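Local atomic coordinates of diketoreductase (Acinetobacter baylyi, PDB entry 4E12), a protein that reduces dicarbonyl compounds with NADH and probably also acts as an NAD-dependent (3S)-3-hydroxyacyl-CoA dehydrogenase. Residues Lys44-Glu55 / Ala66-Tyr75. Sequence-based numbering, arbitrary orientation.
Sequences KKRFEGLAAVYE and AQKALGGIRY
Phe47 meets Ile73 and Tyr75 at one end of an antiparallel helix hairpin. Ile73 CD1 sits over the centre of one face of the Phe47 ring, 3.9 Å from the centroid and almost on the ring normal. This is a CH-pi contact. Tyr75 comes to the edge of the same ring, where its OH lies 3.3 Å from Phe47 CD2. The two aromatic side chains run past each other in opposite directions, with ring planes at 57°. Ile73 CG2 also rests over the rim of one Tyr75 face, so the isoleucine touches both rings. The Tyr75 hydroxyl also touches the aliphatic base of Lys44, whose CG lies 3.5 Å from OH. The lysine side chain crosses the tyrosine at about a right angle, and its extended chain carries the ammonium group away.

Leu70 forms the middle of the contact. With CG anti to the backbone N (chi1 168°), its two methyls reach the facing helix. CD1 packs 3.5 Å from Phe47 CB, while CD2 touches both Glu48 CG and Ala51 CB. Beyond it the helices close in through small residues. Ala66 CB lies 3.4 Å from the backbone O of Ala51 and also touches Tyr54 CB.

Tyr54 turns its ring away from the hairpin to Phe21 and Phe25, and its OH hydrogen-bonds Gln22. Phe47 likewise touches Ser17 and Ala20 of helix 14-25. Helix 37-57 packs against both helix 65-72 and helix 14-25 in the Rossmann-type NAD-binding domain, and the chain leaves the hairpin into edge strand 74-76, beside strand 29-33.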
ATOM      1  N   LYS A  44     -22.249 -21.700  19.766  1.00 36.70           N
ATOM      2  CA  LYS A  44     -23.309 -20.922  20.388  1.00 35.50           C
ATOM      3  C   LYS A  44     -22.678 -19.779  21.180  1.00 35.66           C
ATOM      4  O   LYS A  44     -23.129 -18.637  21.093  1.00 30.50           O
ATOM      5  CB  LYS A  44     -24.198 -21.793  21.282  1.00 35.32           C
ATOM      6  CG  LYS A  44     -25.363 -21.028  21.897  1.00 37.89           C
ATOM      7  CD  LYS A  44     -26.240 -21.934  22.731  1.00 46.47           C
ATOM      8  CE  LYS A  44     -27.325 -21.143  23.435  1.00 49.92           C
ATOM      9  NZ  LYS A  44     -28.174 -22.019  24.294  1.00 66.83           N
ATOM     10  N   LYS A  45     -21.612 -20.067  21.916  1.00 34.89           N
ATOM     11  CA  LYS A  45     -20.877 -19.015  22.608  1.00 36.25           C
ATOM     12  C   LYS A  45     -20.333 -17.961  21.639  1.00 34.85           C
ATOM     13  O   LYS A  45     -20.446 -16.762  21.907  1.00 32.45           O
ATOM     14  CB  LYS A  45     -19.763 -19.591  23.495  1.00 36.75           C
ATOM     15  CG  LYS A  45     -20.293 -20.474  24.623  1.00 44.48           C
ATOM     16  CD  LYS A  45     -19.163 -21.134  25.406  1.00 54.62           C
ATOM     17  CE  LYS A  45     -19.705 -22.084  26.467  1.00 67.86           C
ATOM     18  NZ  LYS A  45     -18.614 -22.755  27.236  1.00 64.86           N
ATOM     19  N   ARG A  46     -19.757 -18.371  20.508  1.00 34.27           N
ATOM     20  CA  ARG A  46     -19.263 -17.355  19.581  1.00 32.02           C
ATOM     21  C   ARG A  46     -20.427 -16.521  19.076  1.00 31.51           C
ATOM     22  O   ARG A  46     -20.307 -15.304  18.930  1.00 30.74           O
ATOM     23  CB  ARG A  46     -18.498 -17.943  18.397  1.00 34.37           C
ATOM     24  CG  ARG A  46     -17.189 -18.623  18.769  1.00 33.31           C
ATOM     25  CD  ARG A  46     -16.380 -18.992  17.538  1.00 37.51           C
ATOM     26  NE  ARG A  46     -15.081 -19.545  17.906  1.00 39.96           N
ATOM     27  CZ  ARG A  46     -14.851 -20.833  18.139  1.00 58.72           C
ATOM     28  NH1 ARG A  46     -15.837 -21.718  18.043  1.00 51.24           N
ATOM     29  NH2 ARG A  46     -13.636 -21.244  18.472  1.00 64.52           N
ATOM     30  N   PHE A  47     -21.550 -17.177  18.802  1.00 30.29           N
ATOM     31  CA  PHE A  47     -22.719 -16.460  18.295  1.00 33.18           C
ATOM     32  C   PHE A  47     -23.260 -15.470  19.319  1.00 33.97           C
ATOM     33  O   PHE A  47     -23.671 -14.364  18.963  1.00 31.35           O
ATOM     34  CB  PHE A  47     -23.834 -17.415  17.871  1.00 32.26           C
ATOM     35  CG  PHE A  47     -23.532 -18.220  16.646  1.00 30.20           C
ATOM     36  CD1 PHE A  47     -22.862 -17.662  15.560  1.00 29.42           C
ATOM     37  CD2 PHE A  47     -23.927 -19.549  16.575  1.00 32.33           C
ATOM     38  CE1 PHE A  47     -22.592 -18.418  14.427  1.00 31.03           C
ATOM     39  CE2 PHE A  47     -23.665 -20.308  15.450  1.00 29.48           C
ATOM     40  CZ  PHE A  47     -22.995 -19.746  14.371  1.00 31.30           C
ATOM     41  N   GLU A  48     -23.276 -15.859  20.588  1.00 35.07           N
ATOM     42  CA  GLU A  48     -23.735 -14.946  21.624  1.00 32.79           C
ATOM     43  C   GLU A  48     -22.869 -13.688  21.676  1.00 34.71           C
ATOM     44  O   GLU A  48     -23.395 -12.571  21.727  1.00 35.18           O
ATOM     45  CB  GLU A  48     -23.794 -15.659  22.973  1.00 34.96           C
ATOM     46  CG  GLU A  48     -24.864 -16.724  22.972  1.00 39.26           C
ATOM     47  CD  GLU A  48     -24.826 -17.643  24.169  1.00 40.42           C
ATOM     48  OE1 GLU A  48     -23.770 -17.751  24.827  1.00 49.84           O
ATOM     49  OE2 GLU A  48     -25.868 -18.274  24.436  1.00 40.35           O
ATOM     50  N   GLY A  49     -21.549 -13.867  21.650  1.00 34.92           N
ATOM     51  CA  GLY A  49     -20.647 -12.724  21.578  1.00 30.99           C
ATOM     52  C   GLY A  49     -20.850 -11.847  20.348  1.00 34.30           C
ATOM     53  O   GLY A  49     -20.850 -10.613  20.437  1.00 32.98           O
ATOM     54  N   LEU A  50     -21.014 -12.481  19.186  1.00 37.50           N
ATOM     55  CA  LEU A  50     -21.278 -11.741  17.958  1.00 32.34           C
ATOM     56  C   LEU A  50     -22.567 -10.935  18.064  1.00 32.75           C
ATOM     57  O   LEU A  50     -22.624  -9.802  17.587  1.00 34.07           O
ATOM     58  CB  LEU A  50     -21.286 -12.671  16.729  1.00 32.44           C
ATOM     59  CG  LEU A  50     -19.942 -13.325  16.361  1.00 34.96           C
ATOM     60  CD1 LEU A  50     -20.118 -14.405  15.303  1.00 32.21           C
ATOM     61  CD2 LEU A  50     -18.958 -12.262  15.887  1.00 33.29           C
ATOM     62  N   ALA A  51     -23.601 -11.505  18.689  1.00 35.98           N
ATOM     63  CA  ALA A  51     -24.861 -10.791  18.859  1.00 37.01           C
ATOM     64  C   ALA A  51     -24.613  -9.505  19.631  1.00 35.55           C
ATOM     65  O   ALA A  51     -25.144  -8.446  19.287  1.00 31.64           O
ATOM     66  CB  ALA A  51     -25.875 -11.657  19.599  1.00 36.85           C
ATOM     67  N   ALA A  52     -23.794  -9.614  20.670  1.00 34.80           N
ATOM     68  CA  ALA A  52     -23.428  -8.482  21.514  1.00 39.38           C
ATOM     69  C   ALA A  52     -22.672  -7.404  20.726  1.00 37.30           C
ATOM     70  O   ALA A  52     -22.980  -6.211  20.832  1.00 35.80           O
ATOM     71  CB  ALA A  52     -22.589  -8.966  22.691  1.00 37.98           C
ATOM     72  N   VAL A  53     -21.679  -7.823  19.950  1.00 33.87           N
ATOM     73  CA  VAL A  53     -20.926  -6.902  19.099  1.00 34.31           C
ATOM     74  C   VAL A  53     -21.870  -6.205  18.124  1.00 32.38           C
ATOM     75  O   VAL A  53     -21.827  -4.984  17.954  1.00 34.82           O
ATOM     76  CB  VAL A  53     -19.859  -7.652  18.263  1.00 37.39           C
ATOM     77  CG1 VAL A  53     -19.085  -6.673  17.388  1.00 33.63           C
ATOM     78  CG2 VAL A  53     -18.930  -8.439  19.171  1.00 38.40           C
ATOM     79  N   TYR A  54     -22.712  -6.984  17.457  1.00 31.01           N
ATOM     80  CA  TYR A  54     -23.640  -6.401  16.498  1.00 32.11           C
ATOM     81  C   TYR A  54     -24.523  -5.348  17.120  1.00 34.23           C
ATOM     82  O   TYR A  54     -24.630  -4.234  16.602  1.00 35.06           O
ATOM     83  CB  TYR A  54     -24.486  -7.464  15.804  1.00 33.25           C
ATOM     84  CG  TYR A  54     -23.788  -8.084  14.621  1.00 34.88           C
ATOM     85  CD1 TYR A  54     -24.420  -8.163  13.378  1.00 34.12           C
ATOM     86  CD2 TYR A  54     -22.491  -8.586  14.740  1.00 31.09           C
ATOM     87  CE1 TYR A  54     -23.776  -8.730  12.284  1.00 34.68           C
ATOM     88  CE2 TYR A  54     -21.839  -9.156  13.661  1.00 35.29           C
ATOM     89  CZ  TYR A  54     -22.488  -9.225  12.432  1.00 35.77           C
ATOM     90  OH  TYR A  54     -21.840  -9.788  11.368  1.00 36.95           O
ATOM     91  N   GLU A  55     -25.159  -5.690  18.230  1.00 38.92           N
ATOM     92  CA  GLU A  55     -26.056  -4.741  18.862  1.00 48.20           C
ATOM     93  C   GLU A  55     -25.371  -3.409  19.179  1.00 45.08           C
ATOM     94  O   GLU A  55     -26.029  -2.367  19.200  1.00 43.28           O
ATOM     95  CB  GLU A  55     -26.823  -5.373  20.041  1.00 50.33           C
ATOM     96  CG  GLU A  55     -25.996  -5.989  21.145  1.00 69.71           C
ATOM     97  CD  GLU A  55     -26.797  -7.007  21.974  1.00 67.65           C
ATOM     98  OE1 GLU A  55     -27.987  -7.240  21.671  1.00 50.90           O
ATOM     99  OE2 GLU A  55     -26.235  -7.580  22.929  1.00 61.41           O
ATOM    100  N   ALA A  66     -30.351  -8.465  16.783  1.00 35.90           N
ATOM    101  CA  ALA A  66     -29.214  -9.378  16.867  1.00 34.98           C
ATOM    102  C   ALA A  66     -29.619 -10.702  17.539  1.00 40.74           C
ATOM    103  O   ALA A  66     -29.268 -11.778  17.047  1.00 35.13           O
ATOM    104  CB  ALA A  66     -28.059  -8.729  17.612  1.00 41.87           C
ATOM    105  N   GLN A  67     -30.336 -10.628  18.661  1.00 39.68           N
ATOM    106  CA  GLN A  67     -30.825 -11.842  19.335  1.00 38.57           C
ATOM    107  C   GLN A  67     -31.839 -12.634  18.519  1.00 39.86           C
ATOM    108  O   GLN A  67     -31.847 -13.866  18.569  1.00 41.94           O
ATOM    109  CB  GLN A  67     -31.383 -11.545  20.733  1.00 43.20           C
ATOM    110  CG  GLN A  67     -30.339 -11.588  21.855  1.00 44.86           C
ATOM    111  CD  GLN A  67     -29.244 -10.563  21.704  1.00 59.00           C
ATOM    112  OE1 GLN A  67     -29.322  -9.662  20.864  1.00 91.33           O
ATOM    113  NE2 GLN A  67     -28.200 -10.700  22.513  1.00 60.03           N
ATOM    114  N   LYS A  68     -32.705 -11.963  17.773  1.00 36.75           N
ATOM    115  CA  LYS A  68     -33.622 -12.713  16.925  1.00 34.95           C
ATOM    116  C   LYS A  68     -32.791 -13.534  15.932  1.00 41.50           C
ATOM    117  O   LYS A  68     -33.062 -14.717  15.697  1.00 33.38           O
ATOM    118  CB  LYS A  68     -34.582 -11.767  16.193  1.00 39.87           C
ATOM    119  CG  LYS A  68     -35.686 -12.465  15.397  1.00 57.35           C
ATOM    120  CD  LYS A  68     -36.665 -11.449  14.806  1.00 63.16           C
ATOM    121  CE  LYS A  68     -37.803 -12.122  14.048  1.00101.37           C
ATOM    122  NZ  LYS A  68     -37.321 -12.912  12.880  1.00106.02           N
ATOM    123  N   ALA A  69     -31.762 -12.921  15.359  1.00 36.68           N
ATOM    124  CA  ALA A  69     -30.929 -13.660  14.417  1.00 37.01           C
ATOM    125  C   ALA A  69     -30.273 -14.832  15.149  1.00 33.41           C
ATOM    126  O   ALA A  69     -30.247 -15.961  14.651  1.00 38.31           O
ATOM    127  CB  ALA A  69     -29.878 -12.751  13.806  1.00 38.47           C
ATOM    128  N   LEU A  70     -29.749 -14.557  16.338  1.00 33.88           N
ATOM    129  CA  LEU A  70     -29.089 -15.576  17.155  1.00 34.79           C
ATOM    130  C   LEU A  70     -30.011 -16.774  17.409  1.00 38.06           C
ATOM    131  O   LEU A  70     -29.635 -17.940  17.221  1.00 36.67           O
ATOM    132  CB  LEU A  70     -28.688 -14.949  18.486  1.00 33.73           C
ATOM    133  CG  LEU A  70     -28.229 -15.852  19.625  1.00 36.89           C
ATOM    134  CD1 LEU A  70     -26.964 -16.595  19.216  1.00 35.37           C
ATOM    135  CD2 LEU A  70     -27.989 -15.004  20.869  1.00 32.99           C
ATOM    136  N   GLY A  71     -31.224 -16.473  17.848  1.00 36.69           N
ATOM    137  CA  GLY A  71     -32.149 -17.532  18.207  1.00 39.71           C
ATOM    138  C   GLY A  71     -32.647 -18.343  17.036  1.00 39.28           C
ATOM    139  O   GLY A  71     -33.135 -19.461  17.224  1.00 39.42           O
ATOM    140  N   GLY A  72     -32.527 -17.794  15.829  1.00 42.64           N
ATOM    141  CA  GLY A  72     -32.995 -18.495  14.646  1.00 37.11           C
ATOM    142  C   GLY A  72     -31.997 -19.464  14.015  1.00 38.19           C
ATOM    143  O   GLY A  72     -32.369 -20.218  13.115  1.00 38.28           O
ATOM    144  N   ILE A  73     -30.744 -19.446  14.468  1.00 34.64           N
ATOM    145  CA  ILE A  73     -29.686 -20.314  13.926  1.00 31.71           C
ATOM    146  C   ILE A  73     -29.878 -21.781  14.339  1.00 33.15           C
ATOM    147  O   ILE A  73     -30.074 -22.090  15.516  1.00 33.30           O
ATOM    148  CB  ILE A  73     -28.283 -19.840  14.392  1.00 31.90           C
ATOM    149  CG1 ILE A  73     -27.946 -18.497  13.738  1.00 30.45           C
ATOM    150  CG2 ILE A  73     -27.238 -20.905  14.108  1.00 32.36           C
ATOM    151  CD1 ILE A  73     -26.729 -17.827  14.282  1.00 36.57           C
ATOM    152  N   ARG A  74     -29.823 -22.679  13.364  1.00 33.08           N
ATOM    153  CA  ARG A  74     -29.946 -24.112  13.640  1.00 34.57           C
ATOM    154  C   ARG A  74     -28.543 -24.726  13.757  1.00 34.31           C
ATOM    155  O   ARG A  74     -27.657 -24.392  12.969  1.00 33.40           O
ATOM    156  CB  ARG A  74     -30.756 -24.777  12.521  1.00 40.06           C
ATOM    157  CG  ARG A  74     -31.096 -26.245  12.763  1.00 63.15           C
ATOM    158  CD  ARG A  74     -32.132 -26.777  11.769  1.00 91.24           C
ATOM    159  NE  ARG A  74     -31.641 -26.859  10.393  1.00110.04           N
ATOM    160  CZ  ARG A  74     -31.114 -27.955   9.850  1.00 86.38           C
ATOM    161  NH1 ARG A  74     -31.001 -29.070  10.563  1.00102.34           N
ATOM    162  NH2 ARG A  74     -30.699 -27.944   8.589  1.00 60.17           N
ATOM    163  N   TYR A  75     -28.340 -25.598  14.741  1.00 31.50           N
ATOM    164  CA  TYR A  75     -27.042 -26.222  14.963  1.00 31.98           C
ATOM    165  C   TYR A  75     -27.141 -27.673  14.597  1.00 33.44           C
ATOM    166  O   TYR A  75     -28.127 -28.336  14.937  1.00 34.12           O
ATOM    167  CB  TYR A  75     -26.645 -26.153  16.438  1.00 32.54           C
ATOM    168  CG  TYR A  75     -26.574 -24.762  16.984  1.00 33.93           C
ATOM    169  CD1 TYR A  75     -25.345 -24.122  17.127  1.00 33.24           C
ATOM    170  CD2 TYR A  75     -27.727 -24.079  17.359  1.00 34.92           C
ATOM    171  CE1 TYR A  75     -25.259 -22.839  17.636  1.00 33.61           C
ATOM    172  CE2 TYR A  75     -27.656 -22.782  17.863  1.00 31.20           C
ATOM    173  CZ  TYR A  75     -26.415 -22.175  17.998  1.00 36.08           C
ATOM    174  OH  TYR A  75     -26.303 -20.906  18.492  1.00 34.11           O
TER